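Side-chain contacts in Hut operon positive regulatory protein (Bacillus subtilis, PDB 4H4L), which acts as a histidine-dependent antiterminator, binding regulatory sequences in the mRNA so that transcription of the hut operon runs on and histidine can be used: residues A[52-57]-A[121-126]; A[14-19]-A[35-40]; A[84-89]-A[100-105]; A[56-61]-A[104-109]. The protein carries 1 engineered substitution. All coordinates share one frame; numbering follows the deposited sequence.

Contact 1: A[52-57]-A[121-126]; sequences AAIETA and IAVSLY
Ile54 on helix 47-60 meets Val123 and Leu125 on strand 120-130, and its terminal methyl CD1 makes both contacts. Both are apolar. Ile54 CD1 lies 3.9 Å from Leu125 CD2 and 4.2 Å from Val123 CG1. The CG1 branch of Ile54 stands anti to the carbonyl carbon (chi1 -67°), and an extended second torsion carries CD1 out toward the strand. The side chains of Ile54 and Leu125 cross obliquely. Leu125 CB leaves to one side, but the CD2 branch turns back to the helix.

This is a helix laid on one face of a four-stranded antiparallel sheet, in which strand 120-130 is an inner strand. Residues alternate between the faces: Val123 and Leu125 serve this one, while Ser124 points away and packs on helix 9-17. Helix 70-87 shares the face, putting Leu75 and Ala78 on Val123, and Ala82 and Val86 on Leu125.

The hydrogen bonds here run within the helix. Ala52 O accepts two from Thr56: one from the backbone N at 2.8 Å, and one from OG1 at 3.2 Å. The hydroxyl folds back on its own helix and meets this oxygen from above the carbonyl plane, 45° out of it. On the same helix, Ala52 and Glu55 pack on Leu97 of a neighbouring subunit.

Contact 2: A[14-19]-A[35-40]; sequences VLLLLN and WKVCLG
Leu16, on helix 9-17, puts its CD2 methyl against Val37 and Leu39 of strand 36-44. This is the tight part. Leu16 CD2 is 3.5 Å from Val37 CG2 and 3.6 Å from Leu39 CD2. Leu39 CD2 also lies 3.8 Å from Leu16 CG, so it rests against the fork of the leucine. Val37 offers CG2 because that methyl is anti to its backbone N; CG1 takes the crowded position (chi1 67°). Leu30 and Val27 of helix 26-32 pack on Leu16 and Val37 respectively, and so cover this end.

The CD1 branches sit more loosely: CD1 of Leu16 and CD1 of Leu39 are 4.0 Å apart, and Leu39 is partly exposed. Leu17 only skirts the strand and turns to Ser124 and Tyr126. Leu18 and Asn19 pack on Arg11 of a neighbouring subunit. With an alanine at Leu16, the branch that meets both strand residues is lost, which would probably open a gap between helix and strand and leave Val37 and Leu39 without their common partner. Everything that touches across the contact is hydrocarbon, so helix 9-17 is held to the strand here by burial and shape, not by directed bonds.

Contact 3: A[84-89]-A[100-105]; sequences HGVTRG and VGLRFA
Val86, near the end of helix 70-87, sends one methyl to each of two residues of strand 99-109. It has the most surface buried by the contact. Its CG1, anti to the backbone N (chi1 170°), lies 3.9 Å from Val100 CG1. The other branch, CG2, comes within 4.4 Å of Leu102 CD2, a looser touch. Val100 and Leu102 are two apart on the strand, so both point to the same side of the sheet, toward the helix. Val50 of helix 47-60 packs on both, and Leu125 of the next strand packs on Leu102. All three residues are therefore buried in a shared apolar layer.

The backbone of Val86 has a second task. Its O accepts a hydrogen bond of 2.6 Å from Arg88 NH2, with an N-H...O angle of 155°, and the oxygen lies almost in the guanidinium plane. Arg88 NE adds weak bonds to Gly85 O and Val86 O. The guanidinium group is thus turned edge-on to the helix end, while Arg88 NH1 forms a salt bridge with Glu81 of a neighbouring subunit. Arg88 also touches the bound histidine, so this helix end, packed on the sheet through Val86, forms part of a histidine pocket.

Contact 4: A[56-61]-A[104-109]; sequences TASKKS and FAVLRG
The backbones of helix 47-60 and strand 99-109 come nearest at Ser58 and Val106, whose CA atoms are 7.3 Å apart. Two side-chain pairs fill the space between them. In the first, Ala57 CB sits at the edge of the Phe104 ring, in the ring plane. It is 3.9 Å from both Phe104 CE1 and Phe104 CZ, so the methyl faces the bond between these carbons. Phe104 holds CG between its backbone N and carbonyl carbon (chi1 60°), a torsion that swings the ring out toward the helix.

In the second pair, Ser58 OG lies 3.9 Å from Val106 CG2. This is plain packing. The hydroxyl is hydrogen-bonded to Ile54 O, one turn back on its own helix, which lets the serine present itself to a valine methyl without leaving a buried polar group unpaired.

The helix finishes at Lys60. Ser61 OG then bonds back to Ala57 O at 2.9 Å, in the carbonyl plane, and Ser61 N also reaches that oxygen at 3.3 Å.

Around the contact, Ile54 of the same helix packs on Phe104 and Val106. Cys38 of strand 36-44 touches Ala57, and Val63 of the following loop covers Ser58 and Val106. The end of helix 47-60 therefore lies over strand 99-109, next to strand 36-44 in the sheet.

How the contacts relate
All four contacts join a helix to one antiparallel sheet. Contacts 1, 3 and 4 lie on the face covered by helices 47-60 and 70-87; contact 2 lies on the other, under helix 9-17. Along the chain contact 2 closes first. Contacts 1 and 4 then open from helix 47-60, contacts 3 and 4 end on strand 99-109, and contact 1 closes last. Centres of contacts 1 and 4 are 6 Å apart, linked by Ile54 against Phe104. Contacts 3 and 4 share that strand but lie about 16 Å apart, on opposite sides of the chain's centre. The shared sheet thus connects the Arg88 part of a histidine pocket, at contact 3, with the packing of the other helices.

Contact 1: A[52-57]-A[121-126]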
loop_
_atom_site.group_PDB
_atom_site.type_symbol
_atom_site.label_atom_id
_atom_site.label_comp_id
_atom_site.label_asym_id
_atom_site.label_seq_id
_atom_site.Cartn_x
_atom_site.Cartn_y
_atom_site.Cartn_z
ATOM N N ALA A 52 -3.772 2.815 -21.120
ATOM C CA ALA A 52 -3.437 3.182 -22.506
ATOM C C ALA A 52 -4.678 3.326 -23.378
ATOM O O ALA A 52 -4.898 4.382 -23.973
ATOM C CB ALA A 52 -2.497 2.142 -23.102
ATOM N N ALA A 53 -5.491 2.261 -23.432
ATOM C CA ALA A 53 -6.830 2.307 -24.046
ATOM C C ALA A 53 -7.581 3.587 -23.663
ATOM O O ALA A 53 -8.063 4.322 -24.535
ATOM C CB ALA A 53 -7.650 1.079 -23.657
ATOM N N ILE A 54 -7.644 3.870 -22.366
ATOM C CA ILE A 54 -8.387 5.025 -21.880
ATOM C C ILE A 54 -7.732 6.339 -22.285
ATOM O O ILE A 54 -8.440 7.293 -22.528
ATOM C CB ILE A 54 -8.594 5.006 -20.357
ATOM C CG1 ILE A 54 -9.522 3.848 -19.951
ATOM C CG2 ILE A 54 -9.196 6.327 -19.892
ATOM C CD1 ILE A 54 -9.555 3.619 -18.443
ATOM N N GLU A 55 -6.403 6.400 -22.339
ATOM C CA GLU A 55 -5.727 7.635 -22.730
ATOM C C GLU A 55 -6.067 7.887 -24.189
ATOM O O GLU A 55 -6.514 8.991 -24.563
ATOM C CB GLU A 55 -4.223 7.504 -22.560
ATOM C CG GLU A 55 -3.436 8.805 -22.693
ATOM C CD GLU A 55 -1.919 8.589 -22.731
ATOM O OE1 GLU A 55 -1.439 7.434 -22.632
ATOM O OE2 GLU A 55 -1.180 9.575 -22.874
ATOM N N THR A 56 -5.887 6.841 -24.999
ATOM C CA THR A 56 -6.188 6.906 -26.424
ATOM C C THR A 56 -7.667 7.252 -26.702
ATOM O O THR A 56 -7.926 8.171 -27.466
ATOM C CB THR A 56 -5.709 5.644 -27.183
ATOM O OG1 THR A 56 -4.310 5.447 -26.943
ATOM C CG2 THR A 56 -5.912 5.811 -28.694
ATOM N N ALA A 57 -8.620 6.573 -26.070
ATOM C CA ALA A 57 -10.030 6.889 -26.314
ATOM C C ALA A 57 -10.420 8.316 -25.928
ATOM O O ALA A 57 -11.233 8.924 -26.606
ATOM C CB ALA A 57 -10.958 5.884 -25.645
ATOM N N ILE A 121 -12.394 15.977 -14.014
ATOM C CA ILE A 121 -12.554 14.761 -14.833
ATOM C C ILE A 121 -12.907 13.540 -13.976
ATOM O O ILE A 121 -12.625 13.507 -12.786
ATOM C CB ILE A 121 -11.333 14.539 -15.764
ATOM C CG1 ILE A 121 -11.619 13.472 -16.817
ATOM C CG2 ILE A 121 -10.079 14.222 -14.977
ATOM C CD1 ILE A 121 -10.563 13.434 -17.899
ATOM N N ALA A 122 -13.564 12.556 -14.563
ATOM C CA ALA A 122 -13.970 11.409 -13.788
ATOM C C ALA A 122 -13.766 10.222 -14.657
ATOM O O ALA A 122 -14.257 10.210 -15.768
ATOM C CB ALA A 122 -15.425 11.501 -13.380
ATOM N N VAL A 123 -13.006 9.249 -14.155
ATOM C CA VAL A 123 -12.741 8.030 -14.873
ATOM C C VAL A 123 -13.451 6.925 -14.095
ATOM O O VAL A 123 -13.146 6.702 -12.932
ATOM C CB VAL A 123 -11.234 7.809 -14.973
ATOM C CG1 VAL A 123 -10.930 6.598 -15.814
ATOM C CG2 VAL A 123 -10.558 9.035 -15.581
ATOM N N SER A 124 -14.454 6.293 -14.694
ATOM C CA SER A 124 -15.263 5.336 -13.952
ATOM C C SER A 124 -15.090 3.988 -14.598
ATOM O O SER A 124 -15.209 3.879 -15.811
ATOM C CB SER A 124 -16.754 5.725 -13.960
ATOM O OG SER A 124 -16.981 7.007 -13.374
ATOM N N LEU A 125 -14.799 2.966 -13.797
ATOM C CA LEU A 125 -14.498 1.655 -14.344
ATOM C C LEU A 125 -15.555 0.658 -13.904
ATOM O O LEU A 125 -15.932 0.682 -12.741
ATOM C CB LEU A 125 -13.146 1.215 -13.812
ATOM C CG LEU A 125 -11.945 2.042 -14.242
ATOM C CD1 LEU A 125 -10.727 1.624 -13.438
ATOM C CD2 LEU A 125 -11.695 1.809 -15.721
ATOM N N TYR A 126 -16.038 -0.198 -14.809
ATOM C CA TYR A 126 -16.897 -1.329 -14.406
ATOM C C TYR A 126 -16.680 -2.604 -15.205
ATOM O O TYR A 126 -16.448 -2.569 -16.391
ATOM C CB TYR A 126 -18.397 -0.964 -14.372
ATOM C CG TYR A 126 -19.293 -2.154 -14.084
ATOM C CD1 TYR A 126 -20.002 -2.793 -15.115
ATOM C CD2 TYR A 126 -19.395 -2.677 -12.792
ATOM C CE1 TYR A 126 -20.797 -3.905 -14.864
ATOM C CE2 TYR A 126 -20.180 -3.787 -12.532
ATOM C CZ TYR A 126 -20.876 -4.393 -13.563
ATOM O OH TYR A 126 -21.653 -5.490 -13.284
#

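Contact 2: A[14-19]-A[35-40]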
loop_
_atom_site.group_PDB
_atom_site.type_symbol
_atom_site.label_atom_id
_atom_site.label_comp_id
_atom_site.label_asym_id
_atom_site.label_seq_id
_atom_site.Cartn_x
_atom_site.Cartn_y
_atom_site.Cartn_z
ATOM N N VAL A 14 -21.204 7.075 -13.941
ATOM C CA VAL A 14 -21.524 5.750 -13.414
ATOM C C VAL A 14 -22.877 5.203 -13.900
ATOM O O VAL A 14 -22.938 4.078 -14.423
ATOM C CB VAL A 14 -21.437 5.743 -11.882
ATOM C CG1 VAL A 14 -21.938 4.427 -11.336
ATOM C CG2 VAL A 14 -19.998 5.964 -11.451
ATOM N N LEU A 15 -23.946 5.991 -13.734
ATOM C CA LEU A 15 -25.241 5.661 -14.331
ATOM C C LEU A 15 -25.043 5.426 -15.826
ATOM O O LEU A 15 -25.639 4.527 -16.425
ATOM C CB LEU A 15 -26.261 6.781 -14.101
ATOM C CG LEU A 15 -26.919 6.925 -12.715
ATOM C CD1 LEU A 15 -26.941 8.383 -12.287
ATOM C CD2 LEU A 15 -28.322 6.311 -12.624
ATOM N N LEU A 16 -24.175 6.231 -16.418
ATOM C CA LEU A 16 -23.917 6.141 -17.840
ATOM C C LEU A 16 -23.310 4.789 -18.179
ATOM O O LEU A 16 -23.776 4.093 -19.081
ATOM C CB LEU A 16 -23.001 7.281 -18.287
ATOM C CG LEU A 16 -22.316 7.154 -19.642
ATOM C CD1 LEU A 16 -23.342 7.130 -20.780
ATOM C CD2 LEU A 16 -21.305 8.293 -19.789
ATOM N N LEU A 17 -22.301 4.422 -17.405
ATOM C CA LEU A 17 -21.535 3.209 -17.599
ATOM C C LEU A 17 -22.349 1.953 -17.301
ATOM O O LEU A 17 -22.252 0.956 -18.018
ATOM C CB LEU A 17 -20.317 3.260 -16.688
ATOM C CG LEU A 17 -18.961 2.810 -17.188
ATOM C CD1 LEU A 17 -17.994 3.055 -16.055
ATOM C CD2 LEU A 17 -18.976 1.336 -17.522
ATOM N N LEU A 18 -23.158 1.984 -16.255
ATOM C CA LEU A 18 -23.899 0.777 -15.911
ATOM C C LEU A 18 -25.126 0.527 -16.781
ATOM O O LEU A 18 -25.828 -0.471 -16.578
ATOM C CB LEU A 18 -24.275 0.794 -14.439
ATOM C CG LEU A 18 -23.096 1.039 -13.492
ATOM C CD1 LEU A 18 -23.615 1.210 -12.080
ATOM C CD2 LEU A 18 -22.038 -0.059 -13.593
ATOM N N ASN A 19 -25.349 1.410 -17.764
ATOM C CA ASN A 19 -26.546 1.366 -18.624
ATOM C C ASN A 19 -26.336 1.000 -20.104
ATOM O O ASN A 19 -26.734 1.762 -20.997
ATOM C CB ASN A 19 -27.369 2.659 -18.491
ATOM C CG ASN A 19 -28.136 2.732 -17.174
ATOM O OD1 ASN A 19 -28.681 1.732 -16.698
ATOM N ND2 ASN A 19 -28.188 3.924 -16.579
ATOM N N TRP A 35 -21.191 18.540 -21.057
ATOM C CA TRP A 35 -20.255 17.405 -20.900
ATOM C C TRP A 35 -19.537 16.935 -22.147
ATOM O O TRP A 35 -20.155 16.554 -23.150
ATOM C CB TRP A 35 -20.916 16.193 -20.222
ATOM C CG TRP A 35 -21.617 16.504 -18.923
ATOM C CD1 TRP A 35 -22.990 16.470 -18.671
ATOM C CD2 TRP A 35 -21.003 16.927 -17.653
ATOM N NE1 TRP A 35 -23.256 16.829 -17.369
ATOM C CE2 TRP A 35 -22.111 17.122 -16.708
ATOM C CE3 TRP A 35 -19.702 17.157 -17.223
ATOM C CZ2 TRP A 35 -21.896 17.524 -15.398
ATOM C CZ3 TRP A 35 -19.497 17.571 -15.900
ATOM C CH2 TRP A 35 -20.564 17.750 -15.011
ATOM N N LYS A 36 -18.212 16.938 -22.075
ATOM C CA LYS A 36 -17.405 16.102 -22.941
ATOM C C LYS A 36 -17.456 14.664 -22.373
ATOM O O LYS A 36 -17.262 14.438 -21.182
ATOM C CB LYS A 36 -15.989 16.654 -22.983
ATOM C CG LYS A 36 -15.480 16.992 -24.380
ATOM C CD LYS A 36 -16.413 17.924 -25.142
ATOM C CE LYS A 36 -15.686 18.582 -26.301
ATOM N NZ LYS A 36 -15.159 17.611 -27.307
ATOM N N VAL A 37 -17.756 13.683 -23.206
ATOM C CA VAL A 37 -18.036 12.351 -22.684
ATOM C C VAL A 37 -17.649 11.251 -23.629
ATOM O O VAL A 37 -17.842 11.357 -24.822
ATOM C CB VAL A 37 -19.510 12.173 -22.259
ATOM C CG1 VAL A 37 -20.455 12.216 -23.453
ATOM C CG2 VAL A 37 -19.677 10.881 -21.468
ATOM N N CYS A 38 -17.151 10.167 -23.057
ATOM C CA CYS A 38 -16.420 9.171 -23.796
ATOM C C CYS A 38 -16.603 7.799 -23.147
ATOM O O CYS A 38 -16.591 7.668 -21.923
ATOM C CB CYS A 38 -14.958 9.613 -23.815
ATOM S SG CYS A 38 -13.763 8.316 -24.070
ATOM N N LEU A 39 -16.788 6.779 -23.974
ATOM C CA LEU A 39 -17.033 5.417 -23.491
ATOM C C LEU A 39 -16.117 4.451 -24.196
ATOM O O LEU A 39 -15.518 4.804 -25.207
ATOM C CB LEU A 39 -18.482 5.005 -23.746
ATOM C CG LEU A 39 -19.555 5.810 -23.017
ATOM C CD1 LEU A 39 -20.895 5.131 -23.198
ATOM C CD2 LEU A 39 -19.226 5.935 -21.542
ATOM N N GLY A 40 -16.012 3.235 -23.676
ATOM C CA GLY A 40 -15.156 2.227 -24.295
ATOM C C GLY A 40 -15.005 0.952 -23.495
ATOM O O GLY A 40 -15.543 0.848 -22.402
#

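Contact 3: A[84-89]-A[100-105]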
loop_
_atom_site.group_PDB
_atom_site.type_symbol
_atom_site.label_atom_id
_atom_site.label_comp_id
_atom_site.label_asym_id
_atom_site.label_seq_id
_atom_site.Cartn_x
_atom_site.Cartn_y
_atom_site.Cartn_z
ATOM N N HIS A 84 -7.635 1.969 -8.194
ATOM C CA HIS A 84 -7.590 1.583 -6.778
ATOM C C HIS A 84 -8.851 0.861 -6.386
ATOM O O HIS A 84 -8.794 -0.085 -5.621
ATOM C CB HIS A 84 -7.332 2.742 -5.836
ATOM C CG HIS A 84 -5.878 2.956 -5.513
ATOM N ND1 HIS A 84 -5.137 3.943 -6.096
ATOM C CD2 HIS A 84 -5.016 2.280 -4.632
ATOM C CE1 HIS A 84 -3.861 3.904 -5.612
ATOM N NE2 HIS A 84 -3.788 2.892 -4.707
ATOM N N GLY A 85 -9.989 1.294 -6.935
ATOM C CA GLY A 85 -11.261 0.639 -6.720
ATOM C C GLY A 85 -11.263 -0.742 -7.301
ATOM O O GLY A 85 -11.669 -1.700 -6.657
ATOM N N VAL A 86 -10.814 -0.848 -8.544
ATOM C CA VAL A 86 -10.775 -2.144 -9.223
ATOM C C VAL A 86 -9.865 -3.159 -8.525
ATOM O O VAL A 86 -10.219 -4.345 -8.412
ATOM C CB VAL A 86 -10.349 -1.991 -10.687
ATOM C CG1 VAL A 86 -10.077 -3.356 -11.323
ATOM C CG2 VAL A 86 -11.420 -1.228 -11.449
ATOM N N THR A 87 -8.701 -2.703 -8.058
ATOM C CA THR A 87 -7.641 -3.636 -7.673
ATOM C C THR A 87 -7.519 -3.897 -6.171
ATOM O O THR A 87 -7.052 -4.954 -5.791
ATOM C CB THR A 87 -6.309 -3.184 -8.234
ATOM O OG1 THR A 87 -6.041 -1.893 -7.712
ATOM C CG2 THR A 87 -6.371 -3.089 -9.749
ATOM N N ARG A 88 -7.923 -2.938 -5.335
ATOM C CA ARG A 88 -8.073 -3.135 -3.882
ATOM C C ARG A 88 -6.789 -3.509 -3.093
ATOM O O ARG A 88 -6.747 -4.543 -2.422
ATOM C CB ARG A 88 -9.241 -4.109 -3.579
ATOM C CG ARG A 88 -10.595 -3.389 -3.671
ATOM C CD ARG A 88 -11.692 -4.204 -4.330
ATOM N NE ARG A 88 -11.239 -4.744 -5.604
ATOM C CZ ARG A 88 -10.943 -6.028 -5.806
ATOM N NH1 ARG A 88 -11.087 -6.881 -4.802
ATOM N NH2 ARG A 88 -10.502 -6.451 -6.995
ATOM N N GLY A 89 -5.756 -2.666 -3.180
ATOM C CA GLY A 89 -4.567 -2.824 -2.345
ATOM C C GLY A 89 -3.278 -3.024 -3.093
ATOM O O GLY A 89 -2.260 -2.437 -2.765
ATOM N N VAL A 100 -8.902 -8.493 -15.802
ATOM C CA VAL A 100 -10.090 -7.650 -15.888
ATOM C C VAL A 100 -10.721 -7.635 -17.282
ATOM O O VAL A 100 -10.044 -7.660 -18.297
ATOM C CB VAL A 100 -9.788 -6.189 -15.549
ATOM C CG1 VAL A 100 -9.473 -6.010 -14.077
ATOM C CG2 VAL A 100 -8.643 -5.679 -16.399
ATOM N N GLY A 101 -12.041 -7.580 -17.311
ATOM C CA GLY A 101 -12.768 -7.201 -18.500
ATOM C C GLY A 101 -13.521 -5.953 -18.067
ATOM O O GLY A 101 -14.536 -6.040 -17.330
ATOM N N LEU A 102 -13.025 -4.782 -18.477
ATOM C CA LEU A 102 -13.682 -3.564 -18.051
ATOM C C LEU A 102 -14.530 -2.934 -19.147
ATOM O O LEU A 102 -14.492 -3.349 -20.316
ATOM C CB LEU A 102 -12.676 -2.574 -17.485
ATOM C CG LEU A 102 -11.963 -2.954 -16.183
ATOM C CD1 LEU A 102 -11.024 -1.831 -15.786
ATOM C CD2 LEU A 102 -12.945 -3.218 -15.052
ATOM N N ARG A 103 -15.346 -1.978 -18.730
ATOM C CA ARG A 103 -15.897 -0.969 -19.605
ATOM C C ARG A 103 -15.608 0.305 -18.835
ATOM O O ARG A 103 -15.638 0.269 -17.614
ATOM C CB ARG A 103 -17.405 -1.154 -19.785
ATOM C CG ARG A 103 -18.047 -0.103 -20.704
ATOM C CD ARG A 103 -19.558 -0.272 -20.903
ATOM N NE ARG A 103 -20.144 0.866 -21.637
ATOM C CZ ARG A 103 -21.449 1.132 -21.732
ATOM N NH1 ARG A 103 -22.349 0.347 -21.149
ATOM N NH2 ARG A 103 -21.856 2.190 -22.419
ATOM N N PHE A 104 -15.331 1.401 -19.540
ATOM C CA PHE A 104 -15.023 2.697 -18.929
ATOM C C PHE A 104 -15.841 3.874 -19.485
ATOM O O PHE A 104 -16.138 3.952 -20.691
ATOM C CB PHE A 104 -13.510 3.011 -19.031
ATOM C CG PHE A 104 -12.989 3.062 -20.444
ATOM C CD1 PHE A 104 -12.921 4.282 -21.139
ATOM C CD2 PHE A 104 -12.552 1.898 -21.087
ATOM C CE1 PHE A 104 -12.457 4.329 -22.450
ATOM C CE2 PHE A 104 -12.065 1.940 -22.410
ATOM C CZ PHE A 104 -12.018 3.158 -23.091
ATOM N N ALA A 105 -16.182 4.785 -18.588
ATOM C CA ALA A 105 -16.783 6.040 -18.944
ATOM C C ALA A 105 -15.795 7.102 -18.549
ATOM O O ALA A 105 -15.141 6.931 -17.515
ATOM C CB ALA A 105 -18.058 6.219 -18.161
#

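Contact 4: A[56-61]-A[104-109]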
loop_
_atom_site.group_PDB
_atom_site.type_symbol
_atom_site.label_atom_id
_atom_site.label_comp_id
_atom_site.label_asym_id
_atom_site.label_seq_id
_atom_site.Cartn_x
_atom_site.Cartn_y
_atom_site.Cartn_z
ATOM N N THR A 56 -5.887 6.841 -24.999
ATOM C CA THR A 56 -6.188 6.906 -26.424
ATOM C C THR A 56 -7.667 7.252 -26.702
ATOM O O THR A 56 -7.926 8.171 -27.466
ATOM C CB THR A 56 -5.709 5.644 -27.183
ATOM O OG1 THR A 56 -4.310 5.447 -26.943
ATOM C CG2 THR A 56 -5.912 5.811 -28.694
ATOM N N ALA A 57 -8.620 6.573 -26.070
ATOM C CA ALA A 57 -10.030 6.889 -26.314
ATOM C C ALA A 57 -10.420 8.316 -25.928
ATOM O O ALA A 57 -11.233 8.924 -26.606
ATOM C CB ALA A 57 -10.958 5.884 -25.645
ATOM N N SER A 58 -9.845 8.846 -24.851
ATOM C CA SER A 58 -10.126 10.221 -24.428
ATOM C C SER A 58 -9.445 11.244 -25.344
ATOM O O SER A 58 -9.865 12.408 -25.432
ATOM C CB SER A 58 -9.656 10.464 -22.985
ATOM O OG SER A 58 -9.887 9.342 -22.153
ATOM N N LYS A 59 -8.366 10.821 -25.991
ATOM C CA LYS A 59 -7.673 11.681 -26.945
ATOM C C LYS A 59 -8.317 11.662 -28.339
ATOM O O LYS A 59 -8.465 12.710 -28.962
ATOM C CB LYS A 59 -6.201 11.294 -27.045
ATOM C CG LYS A 59 -5.292 11.905 -25.993
ATOM C CD LYS A 59 -4.117 10.953 -25.788
ATOM C CE LYS A 59 -2.782 11.675 -25.661
ATOM N NZ LYS A 59 -2.607 12.293 -24.314
ATOM N N LYS A 60 -8.675 10.473 -28.831
ATOM C CA LYS A 60 -9.334 10.328 -30.147
ATOM C C LYS A 60 -10.628 11.124 -30.182
ATOM O O LYS A 60 -10.847 11.905 -31.108
ATOM C CB LYS A 60 -9.581 8.863 -30.522
ATOM N N SER A 61 -11.466 10.947 -29.160
ATOM C CA SER A 61 -12.579 11.878 -28.937
ATOM C C SER A 61 -12.080 13.197 -28.327
ATOM O O SER A 61 -10.860 13.431 -28.170
ATOM C CB SER A 61 -13.707 11.248 -28.122
ATOM O OG SER A 61 -13.311 10.993 -26.787
ATOM N N PHE A 104 -15.331 1.401 -19.540
ATOM C CA PHE A 104 -15.023 2.697 -18.929
ATOM C C PHE A 104 -15.841 3.874 -19.485
ATOM O O PHE A 104 -16.138 3.952 -20.691
ATOM C CB PHE A 104 -13.510 3.011 -19.031
ATOM C CG PHE A 104 -12.989 3.062 -20.444
ATOM C CD1 PHE A 104 -12.921 4.282 -21.139
ATOM C CD2 PHE A 104 -12.552 1.898 -21.087
ATOM C CE1 PHE A 104 -12.457 4.329 -22.450
ATOM C CE2 PHE A 104 -12.065 1.940 -22.410
ATOM C CZ PHE A 104 -12.018 3.158 -23.091
ATOM N N ALA A 105 -16.182 4.785 -18.588
ATOM C CA ALA A 105 -16.783 6.040 -18.944
ATOM C C ALA A 105 -15.795 7.102 -18.549
ATOM O O ALA A 105 -15.141 6.931 -17.515
ATOM C CB ALA A 105 -18.058 6.219 -18.161
ATOM N N VAL A 106 -15.670 8.174 -19.345
ATOM C CA VAL A 106 -14.882 9.365 -18.962
ATOM C C VAL A 106 -15.670 10.666 -19.127
ATOM O O VAL A 106 -16.021 11.056 -20.237
ATOM C CB VAL A 106 -13.593 9.543 -19.791
ATOM C CG1 VAL A 106 -12.781 10.710 -19.250
ATOM C CG2 VAL A 106 -12.772 8.269 -19.819
ATOM N N LEU A 107 -15.916 11.349 -18.017
ATOM C CA LEU A 107 -16.634 12.617 -18.028
ATOM C C LEU A 107 -15.741 13.810 -17.731
ATOM O O LEU A 107 -14.872 13.730 -16.864
ATOM C CB LEU A 107 -17.787 12.600 -17.030
ATOM C CG LEU A 107 -19.205 12.387 -17.542
ATOM C CD1 LEU A 107 -20.180 12.844 -16.476
ATOM C CD2 LEU A 107 -19.460 13.179 -18.811
ATOM N N ARG A 108 -15.970 14.909 -18.457
ATOM C CA ARG A 108 -15.299 16.187 -18.199
ATOM C C ARG A 108 -16.232 17.416 -18.258
ATOM O O ARG A 108 -17.029 17.590 -19.189
ATOM C CB ARG A 108 -14.102 16.397 -19.127
ATOM C CG ARG A 108 -13.566 17.819 -19.058
ATOM C CD ARG A 108 -12.624 18.097 -20.206
ATOM N NE ARG A 108 -11.791 19.270 -19.957
ATOM C CZ ARG A 108 -10.582 19.448 -20.486
ATOM N NH1 ARG A 108 -10.072 18.517 -21.304
ATOM N NH2 ARG A 108 -9.880 20.550 -20.202
ATOM N N GLY A 109 -16.089 18.280 -17.262
ATOM C CA GLY A 109 -16.924 19.455 -17.127
ATOM C C GLY A 109 -16.891 19.921 -15.691
ATOM O O GLY A 109 -16.282 19.280 -14.834
#